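PDB 6ULY: amino acid adenylation domain-containing protein from Bacillus stratosphericus LAMA 585, which probably activates an alpha-keto acid such as 4-methyl-2-oxopentanoate as its acyl adenylate, serving as the adenylation domain of a keto acid-selecting nonribosomal (depsi)peptide synthetase module. Local coordinates for residues Lys112-His116 against Gly184-Cys188; Arg194-Asn199 against Gly414-Met418; Asp247-Ala251 against Phe273-Ile278; Ser289-Met295 against Leu317-Lys323. All coordinates share one frame. Residues are numbered along the deposited sequence.

Interaction 1. Residues Lys112-His116 against Gly184-Cys188; sequences KKLHH and GMPKC. With SO4 (sulfate ion), chain M; SO4 (sulfate ion), chain J.
This contact backs the end of the glycine-rich phosphate-binding loop of adenylate-forming enzymes, the A3 core motif of adenylation domains, whose TSGSTGxPK signature ends at Met185-Pro186-Lys187; the residues just before Gly184 are not modelled. Build Lys112-His116 as regular alpha helix, with His116 N bonded to Lys112 O at 3.0 Å, and run Gly184-Lys187 past it as extended chain (Met185 -69°/140°, Pro186 -71°/152°), bringing Lys113 CA to 5.8 Å from Met185 CA. Met185, an mmt rotamer, lies along the helix: CB sits 4.1 Å from the His116 ring centroid and almost on the ring normal, a CH-pi contact. Met185 SD packs 3.8 Å from His116 CB, and Met185 CE comes 3.9 Å from Lys112 O. Lys113 (mttt) covers Pro186, its CB 3.6 Å from Pro186 CD. No hydrogen bond joins the segments. His116 ND1 donates to O1 of sulfate M (2.9 Å) and His115 ND1 to its O4 (3.0 Å), an ion probably from the crystallisation liquor; His116 NE2 is hydrogen-bonded to Glu426 OE2 of the second subunit. Helix 109-120 puts Leu114 on strand 70-74, while Cys188 begins strand 188-192 and packs on strand 173-178, so the helix packs against the loop joining the neighbouring antiparallel strands 173-178 and 188-192.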
loop_
_atom_site.group_PDB
_atom_site.type_symbol
_atom_site.label_atom_id
_atom_site.label_comp_id
_atom_site.label_asym_id
_atom_site.label_seq_id
_atom_site.Cartn_x
_atom_site.Cartn_y
_atom_site.Cartn_z
ATOM N N LYS A 112 11.150 4.246 10.612
ATOM C CA LYS A 112 9.753 3.883 10.831
ATOM C C LYS A 112 9.510 2.422 10.475
ATOM O O LYS A 112 8.846 1.689 11.217
ATOM C CB LYS A 112 8.833 4.791 10.009
ATOM C CG LYS A 112 8.830 6.251 10.433
ATOM C CD LYS A 112 7.808 7.062 9.643
ATOM C CE LYS A 112 7.798 8.523 10.076
ATOM N NZ LYS A 112 6.819 9.337 9.300
ATOM N N LYS A 113 10.034 1.983 9.330
ATOM C CA LYS A 113 9.848 0.596 8.917
ATOM C C LYS A 113 10.472 -0.372 9.917
ATOM O O LYS A 113 9.882 -1.414 10.228
ATOM C CB LYS A 113 10.439 0.389 7.521
ATOM C CG LYS A 113 9.843 1.315 6.464
ATOM C CD LYS A 113 10.364 1.005 5.067
ATOM C CE LYS A 113 9.656 1.850 4.022
ATOM N NZ LYS A 113 9.907 1.363 2.636
ATOM N N LEU A 114 11.664 -0.052 10.429
ATOM C CA LEU A 114 12.275 -0.909 11.441
ATOM C C LEU A 114 11.375 -1.028 12.663
ATOM O O LEU A 114 11.203 -2.121 13.215
ATOM C CB LEU A 114 13.653 -0.371 11.840
ATOM C CG LEU A 114 14.713 -0.360 10.739
ATOM C CD1 LEU A 114 15.980 0.336 11.217
ATOM C CD2 LEU A 114 15.021 -1.775 10.268
ATOM N N HIS A 115 10.788 0.090 13.099
ATOM C CA HIS A 115 9.907 0.055 14.260
ATOM C C HIS A 115 8.710 -0.854 14.015
ATOM O O HIS A 115 8.283 -1.588 14.915
ATOM C CB HIS A 115 9.428 1.464 14.606
ATOM C CG HIS A 115 8.459 1.504 15.747
ATOM N ND1 HIS A 115 7.102 1.325 15.580
ATOM C CD2 HIS A 115 8.653 1.694 17.074
ATOM C CE1 HIS A 115 6.501 1.407 16.754
ATOM N NE2 HIS A 115 7.420 1.631 17.677
ATOM N N HIS A 116 8.146 -0.809 12.808
ATOM C CA HIS A 116 6.995 -1.649 12.502
ATOM C C HIS A 116 7.342 -3.123 12.665
ATOM O O HIS A 116 6.686 -3.851 13.418
ATOM C CB HIS A 116 6.497 -1.370 11.083
ATOM C CG HIS A 116 5.426 -2.312 10.628
ATOM N ND1 HIS A 116 4.090 -2.111 10.903
ATOM C CD2 HIS A 116 5.496 -3.472 9.932
ATOM C CE1 HIS A 116 3.382 -3.100 10.388
ATOM N NE2 HIS A 116 4.212 -3.940 9.794
ATOM N N GLY A 184 5.028 1.752 1.324
ATOM C CA GLY A 184 4.289 1.212 2.452
ATOM C C GLY A 184 5.188 0.498 3.441
ATOM O O GLY A 184 6.397 0.383 3.223
ATOM N N MET A 185 4.604 0.019 4.534
ATOM C CA MET A 185 5.382 -0.719 5.516
ATOM C C MET A 185 5.804 -2.066 4.934
ATOM O O MET A 185 5.015 -2.722 4.246
ATOM C CB MET A 185 4.580 -0.936 6.800
ATOM C CG MET A 185 4.413 0.315 7.663
ATOM S SD MET A 185 5.984 1.041 8.187
ATOM C CE MET A 185 5.431 2.168 9.467
ATOM N N PRO A 186 7.035 -2.507 5.186
ATOM C CA PRO A 186 7.471 -3.795 4.642
ATOM C C PRO A 186 6.772 -4.949 5.338
ATOM O O PRO A 186 6.355 -4.851 6.496
ATOM C CB PRO A 186 8.981 -3.807 4.914
ATOM C CG PRO A 186 9.147 -2.945 6.126
ATOM C CD PRO A 186 8.068 -1.886 6.037
ATOM N N LYS A 187 6.629 -6.046 4.607
ATOM C CA LYS A 187 6.085 -7.276 5.157
ATOM C C LYS A 187 7.223 -8.200 5.579
ATOM O O LYS A 187 8.385 -8.019 5.210
ATOM C CB LYS A 187 5.168 -7.969 4.144
ATOM C CG LYS A 187 4.062 -7.073 3.617
ATOM C CD LYS A 187 2.711 -7.745 3.704
ATOM C CE LYS A 187 1.623 -6.904 3.032
ATOM N NZ LYS A 187 1.396 -5.592 3.706
ATOM N N CYS A 188 6.865 -9.208 6.355
ATOM C CA CYS A 188 7.823 -10.050 7.055
ATOM C C CYS A 188 7.770 -11.457 6.466
ATOM O O CYS A 188 7.002 -12.310 6.916
ATOM C CB CYS A 188 7.505 -10.044 8.531
ATOM S SG CYS A 188 8.918 -10.286 9.587
HETATM S S SO4 M . 3.927 0.946 13.723
HETATM O O1 SO4 M . 3.440 -0.242 13.085
HETATM O O2 SO4 M . 3.071 2.050 13.398
HETATM O O3 SO4 M . 3.938 0.757 15.144
HETATM O O4 SO4 M . 5.257 1.225 13.265
HETATM S S SO4 J . 5.499 0.663 20.999
HETATM O O1 SO4 J . 4.908 0.900 22.293
HETATM O O2 SO4 J . 4.550 1.047 19.980
HETATM O O3 SO4 J . 6.693 1.461 20.852
HETATM O O4 SO4 J . 5.841 -0.742 20.882
#

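Interaction 2. Residues Arg194-Asn199 against Gly414-Met418; sequences RSVLAN and GPTTM
Ser195 points its CA-to-CB bond toward the loop, CB lying 3.3 Å from Thr417 O, while its backbone meets Pro415 and Thr416: Ser195 CA lies 3.3 Å from Pro415 O, and Ser195 O 3.4 Å from Thr416 CA. These last two are CA-H...O contacts that run in opposite senses, and they draw the backbones so close that Ser195 CA and Thr416 CA are 4.0 Å apart. Arg194-Asn199 is alpha helix, with Ala198 N to Arg194 O at 2.9 Å and Asn199 N to Ser195 O at 3.2 Å. Across from it, Pro415 and Thr416 both have psi near 0°, folding the chain into a tight bend before Thr417 and Met418 extend it again. By sequence this bend belongs to the A6 core motif of adenylation domains, between strands 408-413 and 420-421, while the helix follows the strand after the A3 loop. One turn on from Ser195, Ala198 CB rests 3.8 Å from Pro415 CG, and Thr416 CG2 approaches Asn199 N at 3.4 Å and Asn199 CB at 3.8 Å. No conventional hydrogen bond crosses. Polar ends find partners outside: Ser195 OG (chi1 p) with Ser192 N, Thr416 OG1 with Ile336 O, Asn199 ND2 with Ala339 O, and Arg194 in a salt bridge with Asp171. Asn199's side chain lies about 7 Å from the bound keto acyl adenylate at the nearest atoms.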
loop_
_atom_site.group_PDB
_atom_site.type_symbol
_atom_site.label_atom_id
_atom_site.label_comp_id
_atom_site.label_asym_id
_atom_site.label_seq_id
_atom_site.Cartn_x
_atom_site.Cartn_y
_atom_site.Cartn_z
ATOM N N ARG A 194 13.268 -25.881 4.611
ATOM C CA ARG A 194 12.876 -26.622 3.416
ATOM C C ARG A 194 12.744 -25.700 2.210
ATOM O O ARG A 194 13.247 -26.008 1.124
ATOM C CB ARG A 194 11.561 -27.362 3.672
ATOM C CG ARG A 194 11.193 -28.363 2.587
ATOM C CD ARG A 194 9.806 -28.957 2.789
ATOM N NE ARG A 194 9.661 -29.643 4.071
ATOM C CZ ARG A 194 10.094 -30.876 4.321
ATOM N NH1 ARG A 194 10.718 -31.574 3.381
ATOM N NH2 ARG A 194 9.907 -31.412 5.521
ATOM N N SER A 195 12.061 -24.565 2.376
ATOM C CA SER A 195 11.851 -23.672 1.239
ATOM C C SER A 195 13.165 -23.064 0.767
ATOM O O SER A 195 13.414 -22.969 -0.441
ATOM C CB SER A 195 10.845 -22.578 1.601
ATOM O OG SER A 195 11.211 -21.883 2.782
ATOM N N VAL A 196 14.025 -22.655 1.700
ATOM C CA VAL A 196 15.317 -22.097 1.315
ATOM C C VAL A 196 16.169 -23.158 0.629
ATOM O O VAL A 196 16.672 -22.950 -0.482
ATOM C CB VAL A 196 16.024 -21.502 2.545
ATOM C CG1 VAL A 196 17.428 -21.075 2.195
ATOM C CG2 VAL A 196 15.214 -20.324 3.090
ATOM N N LEU A 197 16.320 -24.323 1.265
ATOM C CA LEU A 197 17.168 -25.362 0.691
ATOM C C LEU A 197 16.649 -25.835 -0.656
ATOM O O LEU A 197 17.439 -26.234 -1.520
ATOM C CB LEU A 197 17.277 -26.543 1.650
ATOM C CG LEU A 197 18.212 -26.339 2.842
ATOM C CD1 LEU A 197 18.091 -27.510 3.802
ATOM C CD2 LEU A 197 19.642 -26.172 2.374
ATOM N N ALA A 198 15.330 -25.806 -0.855
ATOM C CA ALA A 198 14.773 -26.184 -2.147
ATOM C C ALA A 198 15.230 -25.224 -3.236
ATOM O O ALA A 198 15.543 -25.645 -4.357
ATOM C CB ALA A 198 13.246 -26.219 -2.073
ATOM N N ASN A 199 15.262 -23.927 -2.929
ATOM C CA ASN A 199 15.801 -22.964 -3.882
ATOM C C ASN A 199 17.298 -23.169 -4.074
ATOM O O ASN A 199 17.799 -23.128 -5.204
ATOM C CB ASN A 199 15.518 -21.540 -3.408
ATOM C CG ASN A 199 15.980 -20.499 -4.401
ATOM O OD1 ASN A 199 17.177 -20.269 -4.567
ATOM N ND2 ASN A 199 15.032 -19.865 -5.072
ATOM N N GLY A 414 5.862 -24.062 -6.417
ATOM C CA GLY A 414 7.020 -24.863 -6.117
ATOM C C GLY A 414 7.293 -25.000 -4.639
ATOM O O GLY A 414 6.536 -24.522 -3.786
ATOM N N PRO A 415 8.399 -25.664 -4.308
ATOM C CA PRO A 415 8.751 -25.906 -2.907
ATOM C C PRO A 415 9.556 -24.799 -2.247
ATOM O O PRO A 415 9.936 -24.959 -1.083
ATOM C CB PRO A 415 9.587 -27.184 -3.008
ATOM C CG PRO A 415 10.299 -27.036 -4.323
ATOM C CD PRO A 415 9.347 -26.311 -5.236
ATOM N N THR A 416 9.834 -23.703 -2.951
ATOM C CA THR A 416 10.661 -22.626 -2.423
ATOM C C THR A 416 9.841 -21.498 -1.815
ATOM O O THR A 416 10.418 -20.504 -1.361
ATOM C CB THR A 416 11.558 -22.055 -3.527
ATOM O OG1 THR A 416 10.768 -21.277 -4.432
ATOM C CG2 THR A 416 12.245 -23.164 -4.302
ATOM N N THR A 417 8.518 -21.627 -1.795
ATOM C CA THR A 417 7.663 -20.537 -1.351
ATOM C C THR A 417 7.734 -20.376 0.164
ATOM O O THR A 417 7.819 -21.355 0.910
ATOM C CB THR A 417 6.220 -20.788 -1.793
ATOM O OG1 THR A 417 6.154 -20.813 -3.226
ATOM C CG2 THR A 417 5.300 -19.700 -1.280
ATOM N N MET A 418 7.704 -19.123 0.609
ATOM C CA MET A 418 7.697 -18.807 2.029
ATOM C C MET A 418 6.521 -19.475 2.736
ATOM O O MET A 418 5.530 -19.873 2.118
ATOM C CB MET A 418 7.593 -17.293 2.226
ATOM C CG MET A 418 6.353 -16.697 1.571
ATOM S SD MET A 418 5.966 -15.021 2.109
ATOM C CE MET A 418 4.476 -14.717 1.170
#

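Interaction 3. Residues Asp247-Ala251 against Phe273-Ile278; sequences DDFIA and FAFAMI
Two short alpha-helical segments run roughly the same way, their axes 41° apart in direction and 11.6 Å apart at closest approach; the nearest CA atoms are Ile250 and Ala274, at 8.2 Å. At that spacing large side chains must bridge the gap, and Phe249 does most of it. With chi1 t it reaches across as a knob into the hole formed by Phe273, Ala274, Met277 and Ile278. Its CZ meets Ala274 CB at 3.6 Å, where the small methyl lets the ring in deepest; CE1 is 4.4 Å from Ile278 CD1, and Phe249 CE2 is 4.4 Å from Phe273 CE2. Helix 272-279 is part of the beta-alpha-beta crossover between the adjacent parallel strands 267-270 and 297-301, while helix 246-251 follows strand 240-243 of the same sheet. Met277 adds a Met-aromatic contact: SD lies 5.2 Å from the Phe249 centroid, oblique to the ring, and 4.0 Å from Phe249 CE2. Its chi3 near 76° sets CE 4.0 Å from Ile250 O. Trp218 stacks on Phe249, and helix 560-570 packs against Phe273 and Ala276.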
loop_
_atom_site.group_PDB
_atom_site.type_symbol
_atom_site.label_atom_id
_atom_site.label_comp_id
_atom_site.label_asym_id
_atom_site.label_seq_id
_atom_site.Cartn_x
_atom_site.Cartn_y
_atom_site.Cartn_z
ATOM N N ASP A 247 28.810 -0.666 0.538
ATOM C CA ASP A 247 29.250 0.722 0.466
ATOM C C ASP A 247 30.508 0.859 -0.380
ATOM O O ASP A 247 30.640 1.810 -1.161
ATOM C CB ASP A 247 29.496 1.261 1.876
ATOM C CG ASP A 247 28.316 1.033 2.801
ATOM O OD1 ASP A 247 27.939 -0.142 3.008
ATOM O OD2 ASP A 247 27.767 2.025 3.321
ATOM N N ASP A 248 31.443 -0.089 -0.248
ATOM C CA ASP A 248 32.704 0.018 -0.972
ATOM C C ASP A 248 32.500 -0.076 -2.478
ATOM O O ASP A 248 33.265 0.523 -3.242
ATOM C CB ASP A 248 33.686 -1.061 -0.507
ATOM C CG ASP A 248 34.013 -0.957 0.972
ATOM O OD1 ASP A 248 34.314 -2.001 1.592
ATOM O OD2 ASP A 248 33.953 0.162 1.521
ATOM N N PHE A 249 31.489 -0.820 -2.930
ATOM C CA PHE A 249 31.257 -0.908 -4.368
ATOM C C PHE A 249 30.655 0.383 -4.912
ATOM O O PHE A 249 31.150 0.938 -5.900
ATOM C CB PHE A 249 30.347 -2.083 -4.718
ATOM C CG PHE A 249 29.819 -2.008 -6.119
ATOM C CD1 PHE A 249 30.592 -2.430 -7.187
ATOM C CD2 PHE A 249 28.569 -1.467 -6.374
ATOM C CE1 PHE A 249 30.115 -2.339 -8.482
ATOM C CE2 PHE A 249 28.090 -1.369 -7.665
ATOM C CZ PHE A 249 28.860 -1.805 -8.720
ATOM N N ILE A 250 29.559 0.858 -4.313
ATOM C CA ILE A 250 28.905 2.040 -4.868
ATOM C C ILE A 250 29.823 3.253 -4.758
ATOM O O ILE A 250 29.719 4.192 -5.556
ATOM C CB ILE A 250 27.538 2.299 -4.198
ATOM C CG1 ILE A 250 27.688 2.544 -2.697
ATOM C CG2 ILE A 250 26.577 1.140 -4.456
ATOM C CD1 ILE A 250 27.638 4.016 -2.320
ATOM N N ALA A 251 30.743 3.251 -3.791
ATOM C CA ALA A 251 31.724 4.328 -3.709
ATOM C C ALA A 251 32.709 4.270 -4.872
ATOM O O ALA A 251 33.030 5.302 -5.471
ATOM C CB ALA A 251 32.465 4.263 -2.373
ATOM N N PHE A 273 21.678 -2.252 -12.356
ATOM C CA PHE A 273 22.273 -0.930 -12.179
ATOM C C PHE A 273 23.784 -1.022 -12.009
ATOM O O PHE A 273 24.524 -0.148 -12.478
ATOM C CB PHE A 273 21.643 -0.213 -10.976
ATOM C CG PHE A 273 22.134 -0.707 -9.637
ATOM C CD1 PHE A 273 21.390 -1.613 -8.907
ATOM C CD2 PHE A 273 23.330 -0.250 -9.101
ATOM C CE1 PHE A 273 21.834 -2.069 -7.679
ATOM C CE2 PHE A 273 23.778 -0.705 -7.878
ATOM C CZ PHE A 273 23.028 -1.617 -7.166
ATOM N N ALA A 274 24.263 -2.066 -11.329
ATOM C CA ALA A 274 25.698 -2.207 -11.120
ATOM C C ALA A 274 26.423 -2.386 -12.446
ATOM O O ALA A 274 27.505 -1.825 -12.652
ATOM C CB ALA A 274 25.982 -3.381 -10.186
ATOM N N PHE A 275 25.838 -3.160 -13.363
ATOM C CA PHE A 275 26.430 -3.301 -14.687
ATOM C C PHE A 275 26.467 -1.960 -15.403
ATOM O O PHE A 275 27.459 -1.623 -16.063
ATOM C CB PHE A 275 25.653 -4.326 -15.510
ATOM C CG PHE A 275 25.706 -5.722 -14.949
ATOM C CD1 PHE A 275 24.883 -6.094 -13.896
ATOM C CD2 PHE A 275 26.572 -6.666 -15.480
ATOM C CE1 PHE A 275 24.930 -7.373 -13.379
ATOM C CE2 PHE A 275 26.620 -7.950 -14.966
ATOM C CZ PHE A 275 25.797 -8.304 -13.916
ATOM N N ALA A 276 25.398 -1.174 -15.275
ATOM C CA ALA A 276 25.382 0.146 -15.894
ATOM C C ALA A 276 26.392 1.075 -15.236
ATOM O O ALA A 276 27.017 1.900 -15.913
ATOM C CB ALA A 276 23.978 0.740 -15.819
ATOM N N MET A 277 26.567 0.961 -13.916
ATOM C CA MET A 277 27.558 1.787 -13.234
ATOM C C MET A 277 28.956 1.509 -13.771
ATOM O O MET A 277 29.729 2.440 -14.021
ATOM C CB MET A 277 27.505 1.542 -11.724
ATOM C CG MET A 277 26.293 2.136 -11.032
ATOM S SD MET A 277 26.273 1.839 -9.248
ATOM C CE MET A 277 27.481 3.031 -8.684
ATOM N N ILE A 278 29.298 0.231 -13.961
ATOM C CA ILE A 278 30.604 -0.117 -14.514
ATOM C C ILE A 278 30.755 0.452 -15.920
ATOM O O ILE A 278 31.817 0.969 -16.286
ATOM C CB ILE A 278 30.802 -1.644 -14.494
ATOM C CG1 ILE A 278 30.837 -2.165 -13.054
ATOM C CG2 ILE A 278 32.082 -2.033 -15.224
ATOM C CD1 ILE A 278 32.134 -1.877 -12.323
#

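Interaction 4. Residues Ser289-Met295 against Leu317-Lys323; sequences SWDLSAM and LAPHGLK
His320 O accepts from Leu292 N at 2.9 Å, the one backbone-to-backbone hydrogen bond between these loops, which set Trp290 CA 5.4 Å from His320 CA and Ser293 CA 4.6 Å from Gly321 CA. Trp290 N reaches His320 ND1 (chi1 m) only weakly (3.3 Å), and the Trp290 edge meets the His320 face, T-shaped, with centroids 4.8 Å apart. Outside partners serve Trp290 NE1 (Asp258) and His320 NE2 (Ile285 O). Asp291 OD1 takes Ser293 N (3.2 Å) and Ser293 OG (2.8 Å), closing an Asx turn. The contact joins the two loops that enter the adjacent parallel strands 297-301 and 327-333 at their N-terminal ends. Gly321, at 90°/13°, turns the second loop. Lys323 NZ donates to Ser293 O at 2.6 Å and to water 1 at 3.1 Å; this water also accepts from Lys323 N (2.8 Å) and lies 2.9 Å from Leu292 O and 2.7 Å from Met295 O. Leu322 CD1 packs on Met295 CG (3.7 Å) and Leu292 CD1 on Leu317 CD1 (4.3 Å).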
loop_
_atom_site.group_PDB
_atom_site.type_symbol
_atom_site.label_atom_id
_atom_site.label_comp_id
_atom_site.label_asym_id
_atom_site.label_seq_id
_atom_site.Cartn_x
_atom_site.Cartn_y
_atom_site.Cartn_z
ATOM N N SER A 289 43.882 -2.527 -16.055
ATOM C CA SER A 289 44.281 -3.900 -16.336
ATOM C C SER A 289 43.645 -4.828 -15.315
ATOM O O SER A 289 43.864 -4.673 -14.109
ATOM C CB SER A 289 45.805 -4.049 -16.315
ATOM O OG SER A 289 46.175 -5.361 -16.698
ATOM N N TRP A 290 42.862 -5.788 -15.800
ATOM C CA TRP A 290 42.311 -6.839 -14.960
ATOM C C TRP A 290 42.381 -8.164 -15.703
ATOM O O TRP A 290 42.311 -8.212 -16.935
ATOM C CB TRP A 290 40.854 -6.566 -14.565
ATOM C CG TRP A 290 40.645 -5.306 -13.789
ATOM C CD1 TRP A 290 40.653 -5.166 -12.432
ATOM C CD2 TRP A 290 40.375 -4.008 -14.325
ATOM N NE1 TRP A 290 40.407 -3.857 -12.091
ATOM C CE2 TRP A 290 40.234 -3.126 -13.236
ATOM C CE3 TRP A 290 40.239 -3.506 -15.623
ATOM C CZ2 TRP A 290 39.963 -1.768 -13.405
ATOM C CZ3 TRP A 290 39.974 -2.157 -15.789
ATOM C CH2 TRP A 290 39.839 -1.304 -14.686
ATOM N N ASP A 291 42.519 -9.241 -14.941
ATOM C CA ASP A 291 42.383 -10.593 -15.467
ATOM C C ASP A 291 41.047 -11.139 -14.971
ATOM O O ASP A 291 40.903 -11.464 -13.787
ATOM C CB ASP A 291 43.548 -11.480 -15.035
ATOM C CG ASP A 291 43.540 -12.828 -15.735
ATOM O OD1 ASP A 291 42.580 -13.102 -16.492
ATOM O OD2 ASP A 291 44.494 -13.608 -15.536
ATOM N N LEU A 292 40.069 -11.216 -15.873
ATOM C CA LEU A 292 38.738 -11.720 -15.555
ATOM C C LEU A 292 38.452 -13.033 -16.280
ATOM O O LEU A 292 37.298 -13.345 -16.590
ATOM C CB LEU A 292 37.678 -10.673 -15.897
ATOM C CG LEU A 292 37.879 -9.303 -15.242
ATOM C CD1 LEU A 292 36.862 -8.301 -15.752
ATOM C CD2 LEU A 292 37.810 -9.403 -13.725
ATOM N N SER A 293 39.500 -13.815 -16.541
ATOM C CA SER A 293 39.358 -15.057 -17.290
ATOM C C SER A 293 38.752 -16.177 -16.457
ATOM O O SER A 293 38.249 -17.149 -17.029
ATOM C CB SER A 293 40.724 -15.500 -17.833
ATOM O OG SER A 293 41.659 -15.686 -16.784
ATOM N N ALA A 294 38.787 -16.063 -15.127
ATOM C CA ALA A 294 38.193 -17.080 -14.268
ATOM C C ALA A 294 36.683 -16.926 -14.118
ATOM O O ALA A 294 36.010 -17.897 -13.755
ATOM C CB ALA A 294 38.839 -17.044 -12.880
ATOM N N MET A 295 36.140 -15.738 -14.384
ATOM C CA MET A 295 34.715 -15.489 -14.190
ATOM C C MET A 295 33.902 -16.292 -15.199
ATOM O O MET A 295 34.096 -16.160 -16.413
ATOM C CB MET A 295 34.422 -13.997 -14.331
ATOM C CG MET A 295 32.936 -13.618 -14.227
ATOM S SD MET A 295 32.142 -14.162 -12.696
ATOM C CE MET A 295 33.247 -13.491 -11.453
ATOM N N LEU A 317 34.472 -5.194 -21.203
ATOM C CA LEU A 317 35.336 -6.047 -20.397
ATOM C C LEU A 317 35.927 -7.217 -21.173
ATOM O O LEU A 317 36.715 -7.978 -20.604
ATOM C CB LEU A 317 34.566 -6.575 -19.183
ATOM C CG LEU A 317 34.062 -5.521 -18.195
ATOM C CD1 LEU A 317 33.379 -6.196 -17.015
ATOM C CD2 LEU A 317 35.191 -4.623 -17.715
ATOM N N ALA A 318 35.567 -7.387 -22.445
ATOM C CA ALA A 318 36.180 -8.431 -23.263
ATOM C C ALA A 318 37.701 -8.341 -23.292
ATOM O O ALA A 318 38.361 -9.364 -23.047
ATOM C CB ALA A 318 35.598 -8.370 -24.682
ATOM N N PRO A 319 38.318 -7.186 -23.564
ATOM C CA PRO A 319 39.792 -7.134 -23.555
ATOM C C PRO A 319 40.410 -7.560 -22.235
ATOM O O PRO A 319 41.567 -7.995 -22.228
ATOM C CB PRO A 319 40.103 -5.663 -23.875
ATOM C CG PRO A 319 38.830 -4.918 -23.616
ATOM C CD PRO A 319 37.730 -5.885 -23.932
ATOM N N HIS A 320 39.684 -7.465 -21.122
ATOM C CA HIS A 320 40.207 -7.871 -19.825
ATOM C C HIS A 320 39.957 -9.347 -19.524
ATOM O O HIS A 320 40.132 -9.773 -18.377
ATOM C CB HIS A 320 39.607 -6.997 -18.720
ATOM C CG HIS A 320 39.890 -5.535 -18.889
ATOM N ND1 HIS A 320 41.083 -4.958 -18.507
ATOM C CD2 HIS A 320 39.137 -4.535 -19.405
ATOM C CE1 HIS A 320 41.051 -3.665 -18.778
ATOM N NE2 HIS A 320 39.881 -3.384 -19.325
ATOM N N GLY A 321 39.557 -10.131 -20.519
ATOM C CA GLY A 321 39.406 -11.561 -20.347
ATOM C C GLY A 321 38.046 -12.041 -19.891
ATOM O O GLY A 321 37.925 -13.204 -19.490
ATOM N N LEU A 322 37.017 -11.201 -19.934
ATOM C CA LEU A 322 35.676 -11.646 -19.567
ATOM C C LEU A 322 35.039 -12.339 -20.764
ATOM O O LEU A 322 34.816 -11.709 -21.804
ATOM C CB LEU A 322 34.815 -10.475 -19.107
ATOM C CG LEU A 322 33.480 -10.896 -18.476
ATOM C CD1 LEU A 322 33.698 -11.408 -17.058
ATOM C CD2 LEU A 322 32.478 -9.755 -18.493
ATOM N N LYS A 323 34.759 -13.632 -20.624
ATOM C CA LYS A 323 34.077 -14.353 -21.688
ATOM C C LYS A 323 32.694 -13.752 -21.910
ATOM O O LYS A 323 32.049 -13.260 -20.982
ATOM C CB LYS A 323 33.968 -15.839 -21.346
ATOM C CG LYS A 323 35.251 -16.619 -21.577
ATOM C CD LYS A 323 35.180 -18.026 -20.984
ATOM C CE LYS A 323 35.449 -18.024 -19.483
ATOM N NZ LYS A 323 36.858 -17.640 -19.159
HETATM O O HOH W 1 35.585 -14.955 -18.348
#

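Overall arrangement
From the N terminus, interaction 1 comes first, closing a loop of 67 residues between helix 109-120 and the phosphate-binding loop. Strand 188-192 then leads straight into helix 193-207, where interaction 2 opens; the two lie about 6 Å apart at their nearest atoms. Interaction 2 is the long-range closure, spanning 214 residues to reach the loop before strand 420-421. Within that span fall interactions 3 and 4, one after the other, each bridging 21 residues and neither crossing the other. Both flank the nine-stranded sheet, 3 between helices that follow its strands and 4 between loops leading into two of them, with centres about 18 Å apart; the centres of interactions 1 and 4 lie farthest apart, at about 42 Å.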